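Local coordinates for cyclic di-GMP receptor atypical PilZ domain-containing protein (Xanthomonas campestris pv. campestris, PDB 3RQA) that is of unknown function but belongs to the atypical PilZ, cyclic di-GMP receptor family and self-assembles into a tetramer through a parallel helical bundle, at residues Leu29-Pro39 against His119-Gln130; Ala45-Glu56 against Pro131-Leu141. All blocks are in the same frame, centred on the assembly; numbering follows the deposited sequence.

Contact 1. Residues Leu29-Pro39 against His119-Gln130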
loop_
_atom_site.group_PDB
_atom_site.type_symbol
_atom_site.label_atom_id
_atom_site.label_comp_id
_atom_site.label_asym_id
_atom_site.label_seq_id
_atom_site.Cartn_x
_atom_site.Cartn_y
_atom_site.Cartn_z
ATOM N N LEU C 29 17.766 -1.521 19.663
ATOM C CA LEU C 29 16.830 -1.407 18.552
ATOM C C LEU C 29 17.584 -1.654 17.253
ATOM O O LEU C 29 18.814 -1.599 17.225
ATOM C CB LEU C 29 16.190 -0.012 18.522
ATOM C CG LEU C 29 16.956 1.148 17.873
ATOM C CD1 LEU C 29 16.028 2.339 17.720
ATOM C CD2 LEU C 29 18.162 1.515 18.694
ATOM N N PRO C 30 16.861 -1.952 16.164
ATOM C CA PRO C 30 17.603 -2.182 14.924
ATOM C C PRO C 30 18.363 -0.937 14.482
ATOM O O PRO C 30 17.766 0.110 14.224
ATOM C CB PRO C 30 16.522 -2.643 13.934
ATOM C CG PRO C 30 15.212 -2.303 14.598
ATOM C CD PRO C 30 15.481 -2.447 16.057
ATOM N N ALA C 31 19.688 -1.065 14.416
ATOM C CA ALA C 31 20.560 0.048 14.045
ATOM C C ALA C 31 21.694 -0.360 13.125
ATOM O O ALA C 31 22.157 -1.502 13.157
ATOM C CB ALA C 31 21.139 0.678 15.294
ATOM N N GLY C 32 22.150 0.593 12.320
ATOM C CA GLY C 32 23.241 0.328 11.404
ATOM C C GLY C 32 23.818 1.602 10.821
ATOM O O GLY C 32 23.231 2.669 10.945
ATOM N N PHE C 33 24.981 1.481 10.190
ATOM C CA PHE C 33 25.651 2.610 9.556
ATOM C C PHE C 33 26.139 2.154 8.188
ATOM O O PHE C 33 26.669 1.055 8.047
ATOM C CB PHE C 33 26.828 3.088 10.420
ATOM C CG PHE C 33 27.696 4.124 9.753
ATOM C CD1 PHE C 33 28.914 3.764 9.178
ATOM C CD2 PHE C 33 27.294 5.454 9.692
ATOM C CE1 PHE C 33 29.716 4.715 8.551
ATOM C CE2 PHE C 33 28.087 6.413 9.068
ATOM C CZ PHE C 33 29.301 6.043 8.497
ATOM N N HIS C 34 25.927 2.990 7.179
ATOM C CA HIS C 34 26.337 2.685 5.809
ATOM C C HIS C 34 27.032 3.882 5.198
ATOM O O HIS C 34 26.541 4.998 5.306
ATOM C CB HIS C 34 25.120 2.327 4.957
ATOM C CG HIS C 34 24.727 0.886 5.031
ATOM N ND1 HIS C 34 25.536 -0.131 4.567
ATOM C CD2 HIS C 34 23.605 0.292 5.498
ATOM C CE1 HIS C 34 24.926 -1.289 4.744
ATOM N NE2 HIS C 34 23.753 -1.059 5.308
ATOM N N VAL C 35 28.165 3.641 4.542
ATOM C CA VAL C 35 28.934 4.715 3.928
ATOM C C VAL C 35 28.272 5.281 2.695
ATOM O O VAL C 35 28.358 6.472 2.429
ATOM C CB VAL C 35 30.349 4.252 3.511
ATOM C CG1 VAL C 35 31.111 5.422 2.893
ATOM C CG2 VAL C 35 31.098 3.703 4.710
ATOM N N THR C 36 27.624 4.426 1.923
ATOM C CA THR C 36 26.989 4.919 0.707
ATOM C C THR C 36 25.547 5.353 0.970
ATOM O O THR C 36 24.586 4.604 0.765
ATOM C CB THR C 36 27.060 3.872 -0.407
ATOM O OG1 THR C 36 28.440 3.528 -0.625
ATOM C CG2 THR C 36 26.493 4.436 -1.700
ATOM N N ALA C 37 25.441 6.600 1.433
ATOM C CA ALA C 37 24.177 7.239 1.783
ATOM C C ALA C 37 23.062 7.156 0.739
ATOM O O ALA C 37 23.245 6.638 -0.364
ATOM C CB ALA C 37 24.430 8.706 2.160
ATOM N N ASP C 38 21.906 7.685 1.135
ATOM C CA ASP C 38 20.673 7.732 0.348
ATOM C C ASP C 38 19.560 8.008 1.364
ATOM O O ASP C 38 18.436 7.520 1.221
ATOM C CB ASP C 38 20.419 6.380 -0.314
ATOM C CG ASP C 38 20.502 5.229 0.674
ATOM O OD1 ASP C 38 21.629 4.909 1.120
ATOM O OD2 ASP C 38 19.442 4.653 1.012
ATOM N N PRO C 39 19.859 8.824 2.393
ATOM C CA PRO C 39 18.916 9.176 3.460
ATOM C C PRO C 39 17.581 9.733 3.004
ATOM O O PRO C 39 16.519 9.279 3.429
ATOM C CB PRO C 39 19.688 10.211 4.285
ATOM C CG PRO C 39 21.119 9.980 3.924
ATOM C CD PRO C 39 21.034 9.711 2.460
ATOM N N HIS C 119 35.429 1.949 10.793
ATOM C CA HIS C 119 35.492 3.006 9.793
ATOM C C HIS C 119 36.253 4.152 10.422
ATOM O O HIS C 119 35.864 4.649 11.472
ATOM C CB HIS C 119 34.091 3.462 9.404
ATOM C CG HIS C 119 33.427 2.575 8.402
ATOM N ND1 HIS C 119 33.780 2.568 7.069
ATOM C CD2 HIS C 119 32.445 1.653 8.537
ATOM C CE1 HIS C 119 33.044 1.681 6.426
ATOM N NE2 HIS C 119 32.225 1.111 7.293
ATOM N N PRO C 120 37.345 4.593 9.784
ATOM C CA PRO C 120 38.133 5.690 10.338
ATOM C C PRO C 120 37.344 6.971 10.557
ATOM O O PRO C 120 36.410 7.282 9.807
ATOM C CB PRO C 120 39.245 5.865 9.306
ATOM C CG PRO C 120 38.564 5.487 8.017
ATOM C CD PRO C 120 37.807 4.248 8.426
ATOM N N PRO C 121 37.692 7.719 11.617
ATOM C CA PRO C 121 36.983 8.971 11.876
ATOM C C PRO C 121 37.084 9.842 10.631
ATOM O O PRO C 121 38.137 9.912 9.998
ATOM C CB PRO C 121 37.720 9.554 13.087
ATOM C CG PRO C 121 39.007 8.817 13.140
ATOM C CD PRO C 121 38.656 7.436 12.687
ATOM N N GLY C 122 35.975 10.471 10.263
ATOM C CA GLY C 122 35.970 11.301 9.078
ATOM C C GLY C 122 35.135 10.637 7.999
ATOM O O GLY C 122 34.692 11.288 7.058
ATOM N N THR C 123 34.923 9.332 8.126
ATOM C CA THR C 123 34.107 8.621 7.151
ATOM C C THR C 123 32.708 9.221 7.208
ATOM O O THR C 123 32.172 9.485 8.281
ATOM C CB THR C 123 34.023 7.117 7.461
ATOM O OG1 THR C 123 35.347 6.578 7.562
ATOM C CG2 THR C 123 33.285 6.387 6.353
ATOM N N THR C 124 32.132 9.452 6.043
ATOM C CA THR C 124 30.807 10.033 5.958
ATOM C C THR C 124 29.841 8.954 5.534
ATOM O O THR C 124 30.232 8.000 4.853
ATOM C CB THR C 124 30.781 11.191 4.932
ATOM O OG1 THR C 124 31.509 12.306 5.467
ATOM C CG2 THR C 124 29.353 11.627 4.630
ATOM N N GLY C 125 28.584 9.099 5.940
ATOM C CA GLY C 125 27.580 8.116 5.576
ATOM C C GLY C 125 26.222 8.357 6.216
ATOM O O GLY C 125 25.851 9.482 6.523
ATOM N N SER C 126 25.475 7.286 6.416
ATOM C CA SER C 126 24.164 7.403 7.022
ATOM C C SER C 126 23.892 6.383 8.102
ATOM O O SER C 126 24.155 5.197 7.934
ATOM C CB SER C 126 23.081 7.299 5.957
ATOM O OG SER C 126 23.084 8.460 5.146
ATOM N N VAL C 127 23.387 6.865 9.228
ATOM C CA VAL C 127 23.006 5.996 10.331
ATOM C C VAL C 127 21.599 5.511 9.967
ATOM O O VAL C 127 20.744 6.326 9.622
ATOM C CB VAL C 127 22.928 6.788 11.665
ATOM C CG1 VAL C 127 22.122 6.022 12.684
ATOM C CG2 VAL C 127 24.327 7.065 12.192
ATOM N N LEU C 128 21.373 4.202 9.992
ATOM C CA LEU C 128 20.044 3.652 9.700
ATOM C C LEU C 128 19.465 3.143 11.010
ATOM O O LEU C 128 20.144 2.448 11.768
ATOM C CB LEU C 128 20.113 2.522 8.664
ATOM C CG LEU C 128 20.093 2.990 7.199
ATOM C CD1 LEU C 128 21.321 3.851 6.915
ATOM C CD2 LEU C 128 20.075 1.786 6.265
ATOM N N LEU C 129 18.211 3.507 11.274
ATOM C CA LEU C 129 17.542 3.141 12.514
ATOM C C LEU C 129 16.058 2.827 12.302
ATOM O O LEU C 129 15.388 3.496 11.513
ATOM C CB LEU C 129 17.648 4.325 13.476
ATOM C CG LEU C 129 18.378 4.344 14.818
ATOM C CD1 LEU C 129 19.771 3.751 14.716
ATOM C CD2 LEU C 129 18.436 5.804 15.279
ATOM N N GLN C 130 15.545 1.821 13.003
ATOM C CA GLN C 130 14.114 1.507 12.924
ATOM C C GLN C 130 13.580 1.999 14.261
ATOM O O GLN C 130 13.641 1.290 15.264
ATOM C CB GLN C 130 13.838 0.008 12.791
ATOM C CG GLN C 130 12.359 -0.286 12.559
ATOM C CD GLN C 130 12.033 -1.771 12.564
ATOM O OE1 GLN C 130 12.769 -2.575 12.011
ATOM N NE2 GLN C 130 10.911 -2.132 13.177
#
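Phe33 reaches out from its strand toward His119 and meets it in an offset edge-to-face pair: Phe33 CE1, at the edge of the phenyl ring, comes over one face of the imidazole, 4.1 Å from His119 CD2, with the two planes 69° apart. CG of Phe33 stands anti to the backbone N (chi1 172°), which sends the ring along the partner strand, where it lies directly against the Gly125 backbone, Phe33 CE2 being 3.9 Å from Gly125 CA. Val35 comes to the same imidazole by another route, its CG2 branch 3.3 Å from His119 CE1 and 3.8 Å from Thr123 CG2, while its CG1 branch reaches the carbonyl oxygen of Thr124.

Strands 29-34 and 124-129 are antiparallel neighbours that close the six-stranded barrel of the PilZ fold. Gly32 with Leu128 and His34 with Ser126 form hydrogen-bonded pairs, each with two reciprocal backbone bonds, and Gln130 N adds another to Pro30 O. One face carries Ala31, Phe33, Val127 and Leu129, turned toward Leu159 and Trp106 of other barrel strands. On it Ala31 CB and Leu129 CD1 are tightly packed at 3.4 Å, and Phe33 CD2 lies 4.2 Å from Val127 CG2. On the face of His34 and Leu128, CD2 of the leucine meets the imidazole edge at CD2 of His34, 3.9 Å away. Pro30 lays CG against Gln130 CB at 3.2 Å, beside the extended glutamine chain.

Contact 2. Residues Ala45-Glu56 against Pro131-Leu141; sequences AETLLRSLGQVE and PSDWLPELLQL
Ala45 sets its CB against Leu139 CD1 at 3.5 Å, where helix 45-55 passes over the start of strand 139-141. One turn on, Leu48 points into the loop that leads to that strand: its CD2 branch lies 3.6 Å from the carbonyl oxygen of Leu138, and CD1 meets Leu135 and the CG of Glu137, whose carboxylate is bound by Arg90 of a second subunit. Leu49 crosses Leu139 at about a right angle, its CD1 tight against the CD1 that Ala45 also touches. Leu52 divides its two methyls, CD2 going to Pro131 CG (3.7 Å) and CD1 to Leu135 CD2 (3.6 Å). Val55 offers CG1 to CZ2 of Trp134.

Just past the helix end, Glu56 stretches its extended chain to the indole edge. Trp134 NE1 donates to Glu56 OE1, which receives it on its anti lone pair; the modelled 2.5 Å is unusually short and the exact separation doubtful. Leu135 CB covers one face of the indole, and Leu85 of helix 73-95 also touches the Trp134 side chain. Ser132 OG, less certainly placed, is a probable second donor 3.0 Å from Glu56 OE1. The helix thus rests on the 131-138 loop and the start of the following strand through aliphatic packing, with a polar grip just beyond its C-terminal end, where the indole N-H, helped by the hydroxyl if correctly placed, would probably favour the charged form of Glu56.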
loop_
_atom_site.group_PDB
_atom_site.type_symbol
_atom_site.label_atom_id
_atom_site.label_comp_id
_atom_site.label_asym_id
_atom_site.label_seq_id
_atom_site.Cartn_x
_atom_site.Cartn_y
_atom_site.Cartn_z
ATOM N N ALA C 45 12.311 12.422 7.372
ATOM C CA ALA C 45 12.676 11.960 8.705
ATOM C C ALA C 45 11.737 12.618 9.721
ATOM O O ALA C 45 11.141 11.932 10.552
ATOM C CB ALA C 45 14.134 12.317 9.010
ATOM N N GLU C 46 11.587 13.937 9.643
ATOM C CA GLU C 46 10.705 14.652 10.571
ATOM C C GLU C 46 9.273 14.106 10.516
ATOM O O GLU C 46 8.651 13.872 11.548
ATOM C CB GLU C 46 10.686 16.163 10.267
ATOM C CG GLU C 46 9.620 16.942 11.059
ATOM C CD GLU C 46 9.672 18.453 10.851
ATOM O OE1 GLU C 46 10.259 18.906 9.853
ATOM O OE2 GLU C 46 9.106 19.190 11.688
ATOM N N THR C 47 8.762 13.901 9.309
ATOM C CA THR C 47 7.403 13.397 9.141
ATOM C C THR C 47 7.260 12.019 9.758
ATOM O O THR C 47 6.271 11.734 10.412
ATOM C CB THR C 47 6.996 13.353 7.652
ATOM O OG1 THR C 47 6.977 14.691 7.132
ATOM C CG2 THR C 47 5.603 12.734 7.492
ATOM N N LEU C 48 8.255 11.171 9.554
ATOM C CA LEU C 48 8.236 9.842 10.120
ATOM C C LEU C 48 8.125 9.898 11.653
ATOM O O LEU C 48 7.283 9.228 12.250
ATOM C CB LEU C 48 9.521 9.084 9.733
ATOM C CG LEU C 48 9.827 7.838 10.579
ATOM C CD1 LEU C 48 8.646 6.879 10.523
ATOM C CD2 LEU C 48 11.114 7.164 10.085
ATOM N N LEU C 49 8.994 10.690 12.277
ATOM C CA LEU C 49 9.027 10.822 13.731
ATOM C C LEU C 49 7.745 11.413 14.321
ATOM O O LEU C 49 7.179 10.872 15.277
ATOM C CB LEU C 49 10.249 11.666 14.143
ATOM C CG LEU C 49 11.540 10.936 14.551
ATOM C CD1 LEU C 49 11.780 9.747 13.673
ATOM C CD2 LEU C 49 12.713 11.903 14.483
ATOM N N ARG C 50 7.281 12.518 13.750
ATOM C CA ARG C 50 6.077 13.159 14.253
ATOM C C ARG C 50 4.840 12.286 14.065
ATOM O O ARG C 50 4.072 12.090 14.998
ATOM C CB ARG C 50 5.861 14.506 13.569
ATOM C CG ARG C 50 6.885 15.572 13.948
ATOM C CD ARG C 50 6.470 16.943 13.411
ATOM N NE ARG C 50 7.490 17.955 13.671
ATOM C CZ ARG C 50 7.863 18.372 14.881
ATOM N NH1 ARG C 50 8.810 19.292 14.998
ATOM N NH2 ARG C 50 7.287 17.887 15.970
ATOM N N SER C 51 4.656 11.760 12.859
ATOM C CA SER C 51 3.502 10.917 12.574
ATOM C C SER C 51 3.505 9.723 13.505
ATOM O O SER C 51 2.471 9.329 14.042
ATOM C CB SER C 51 3.540 10.447 11.120
ATOM O OG SER C 51 3.581 11.556 10.239
ATOM N N LEU C 52 4.693 9.166 13.705
ATOM C CA LEU C 52 4.881 8.010 14.572
ATOM C C LEU C 52 4.416 8.350 15.995
ATOM O O LEU C 52 3.775 7.540 16.666
ATOM C CB LEU C 52 6.364 7.618 14.563
ATOM C CG LEU C 52 6.800 6.188 14.881
ATOM C CD1 LEU C 52 6.050 5.195 13.982
ATOM C CD2 LEU C 52 8.312 6.073 14.680
ATOM N N GLY C 53 4.725 9.559 16.442
ATOM C CA GLY C 53 4.336 9.966 17.781
ATOM C C GLY C 53 2.830 10.112 17.934
ATOM O O GLY C 53 2.240 9.687 18.934
ATOM N N GLN C 54 2.200 10.704 16.927
ATOM C CA GLN C 54 0.764 10.920 16.967
ATOM C C GLN C 54 -0.030 9.631 17.012
ATOM O O GLN C 54 -1.133 9.599 17.553
ATOM C CB GLN C 54 0.332 11.744 15.770
ATOM C CG GLN C 54 0.854 13.153 15.808
ATOM C CD GLN C 54 0.348 13.962 14.647
ATOM O OE1 GLN C 54 1.108 14.314 13.738
ATOM N NE2 GLN C 54 -0.955 14.249 14.653
ATOM N N VAL C 55 0.528 8.568 16.452
ATOM C CA VAL C 55 -0.162 7.286 16.430
ATOM C C VAL C 55 0.133 6.394 17.639
ATOM O O VAL C 55 -0.727 5.641 18.080
ATOM C CB VAL C 55 0.173 6.507 15.131
ATOM C CG1 VAL C 55 -0.483 5.128 15.150
ATOM C CG2 VAL C 55 -0.297 7.298 13.922
ATOM N N GLU C 56 1.334 6.504 18.190
ATOM C CA GLU C 56 1.733 5.672 19.317
ATOM C C GLU C 56 1.363 6.121 20.731
ATOM O O GLU C 56 0.562 7.042 20.937
ATOM C CB GLU C 56 3.243 5.430 19.258
ATOM C CG GLU C 56 3.686 4.451 18.179
ATOM C CD GLU C 56 5.192 4.282 18.141
ATOM O OE1 GLU C 56 5.689 3.392 17.411
ATOM O OE2 GLU C 56 5.886 5.049 18.844
ATOM N N PRO C 131 13.055 3.228 14.285
ATOM C CA PRO C 131 12.509 3.885 15.471
ATOM C C PRO C 131 11.346 3.208 16.179
ATOM O O PRO C 131 11.335 3.104 17.408
ATOM C CB PRO C 131 12.134 5.271 14.947
ATOM C CG PRO C 131 11.702 4.982 13.557
ATOM C CD PRO C 131 12.778 4.028 13.078
ATOM N N SER C 132 10.369 2.758 15.402
ATOM C CA SER C 132 9.177 2.131 15.948
ATOM C C SER C 132 9.350 0.717 16.464
ATOM O O SER C 132 9.849 0.504 17.564
ATOM C CB SER C 132 8.070 2.143 14.904
ATOM O OG SER C 132 6.920 1.503 15.410
ATOM N N ASP C 133 8.916 -0.244 15.659
ATOM C CA ASP C 133 8.968 -1.661 15.994
ATOM C C ASP C 133 7.764 -2.299 15.297
ATOM O O ASP C 133 7.898 -3.323 14.633
ATOM C CB ASP C 133 8.854 -1.882 17.503
ATOM C CG ASP C 133 9.104 -3.320 17.898
ATOM O OD1 ASP C 133 8.489 -4.218 17.286
ATOM O OD2 ASP C 133 9.908 -3.558 18.827
ATOM N N TRP C 134 6.589 -1.688 15.446
ATOM C CA TRP C 134 5.392 -2.208 14.785
ATOM C C TRP C 134 5.353 -1.698 13.341
ATOM O O TRP C 134 4.624 -2.233 12.510
ATOM C CB TRP C 134 4.118 -1.775 15.519
ATOM C CG TRP C 134 3.929 -0.295 15.578
ATOM C CD1 TRP C 134 4.464 0.568 16.495
ATOM C CD2 TRP C 134 3.213 0.513 14.637
ATOM N NE1 TRP C 134 4.127 1.869 16.177
ATOM C CE2 TRP C 134 3.361 1.863 15.040
ATOM C CE3 TRP C 134 2.459 0.228 13.490
ATOM C CZ2 TRP C 134 2.784 2.927 14.336
ATOM C CZ3 TRP C 134 1.881 1.289 12.789
ATOM C CH2 TRP C 134 2.050 2.624 13.218
ATOM N N LEU C 135 6.146 -0.668 13.047
ATOM C CA LEU C 135 6.212 -0.091 11.701
ATOM C C LEU C 135 7.616 -0.318 11.146
ATOM O O LEU C 135 8.594 0.216 11.659
ATOM C CB LEU C 135 5.920 1.407 11.749
ATOM C CG LEU C 135 5.827 2.175 10.431
ATOM C CD1 LEU C 135 4.494 1.909 9.762
ATOM C CD2 LEU C 135 5.979 3.661 10.712
ATOM N N PRO C 136 7.730 -1.108 10.070
ATOM C CA PRO C 136 9.028 -1.411 9.454
ATOM C C PRO C 136 9.616 -0.277 8.607
ATOM O O PRO C 136 10.051 -0.499 7.477
ATOM C CB PRO C 136 8.713 -2.647 8.624
ATOM C CG PRO C 136 7.340 -2.298 8.085
ATOM C CD PRO C 136 6.628 -1.743 9.318
ATOM N N GLU C 137 9.614 0.939 9.134
ATOM C CA GLU C 137 10.174 2.052 8.383
ATOM C C GLU C 137 11.462 2.509 9.049
ATOM O O GLU C 137 11.591 2.488 10.276
ATOM C CB GLU C 137 9.188 3.219 8.296
ATOM C CG GLU C 137 9.714 4.384 7.471
ATOM C CD GLU C 137 9.789 4.083 5.983
ATOM O OE1 GLU C 137 10.342 3.027 5.601
ATOM O OE2 GLU C 137 9.294 4.913 5.188
ATOM N N LEU C 138 12.421 2.926 8.237
ATOM C CA LEU C 138 13.697 3.351 8.783
ATOM C C LEU C 138 13.932 4.844 8.776
ATOM O O LEU C 138 13.513 5.563 7.873
ATOM C CB LEU C 138 14.843 2.645 8.048
ATOM C CG LEU C 138 14.767 1.110 8.058
ATOM C CD1 LEU C 138 16.008 0.508 7.394
ATOM C CD2 LEU C 138 14.652 0.626 9.488
ATOM N N LEU C 139 14.583 5.303 9.833
ATOM C CA LEU C 139 14.953 6.694 9.962
ATOM C C LEU C 139 16.407 6.704 9.466
ATOM O O LEU C 139 17.245 5.954 9.982
ATOM C CB LEU C 139 14.891 7.127 11.429
ATOM C CG LEU C 139 15.287 8.574 11.755
ATOM C CD1 LEU C 139 14.216 9.550 11.231
ATOM C CD2 LEU C 139 15.466 8.729 13.264
ATOM N N GLN C 140 16.705 7.502 8.445
ATOM C CA GLN C 140 18.076 7.569 7.960
ATOM C C GLN C 140 18.586 8.956 8.261
ATOM O O GLN C 140 17.919 9.940 7.958
ATOM C CB GLN C 140 18.161 7.304 6.456
ATOM C CG GLN C 140 17.707 5.916 6.046
ATOM C CD GLN C 140 18.351 5.455 4.749
ATOM O OE1 GLN C 140 18.054 4.372 4.248
ATOM N NE2 GLN C 140 19.244 6.271 4.207
ATOM N N LEU C 141 19.761 9.030 8.868
ATOM C CA LEU C 141 20.354 10.306 9.228
ATOM C C LEU C 141 21.820 10.431 8.792
ATOM O O LEU C 141 22.689 9.708 9.288
ATOM C CB LEU C 141 20.270 10.506 10.745
ATOM C CG LEU C 141 18.871 10.490 11.381
ATOM C CD1 LEU C 141 18.984 10.749 12.886
ATOM C CD2 LEU C 141 17.997 11.539 10.723
#

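Overall arrangement
From the N terminus, strand 24-34 supplies the first half of contact 1, and helix 42-55 follows it with the first half of contact 2. The chain then runs through helix 73-95 and strands 101-107 and 110-115 before returning along strand 124-129 to close contact 1. The 131-138 loop and the start of strand 139-150 come next and close contact 2. The two loops therefore cross rather than nest. The centres of the two contacts lie about 18 Å apart, but Leu129 and Leu139 link them as partners on adjacent strands of one sheet. Contact 1 joins the first barrel strand to the fourth; contact 2 fastens a helix to the barrel, beside the neighbouring subunits of the tetramer.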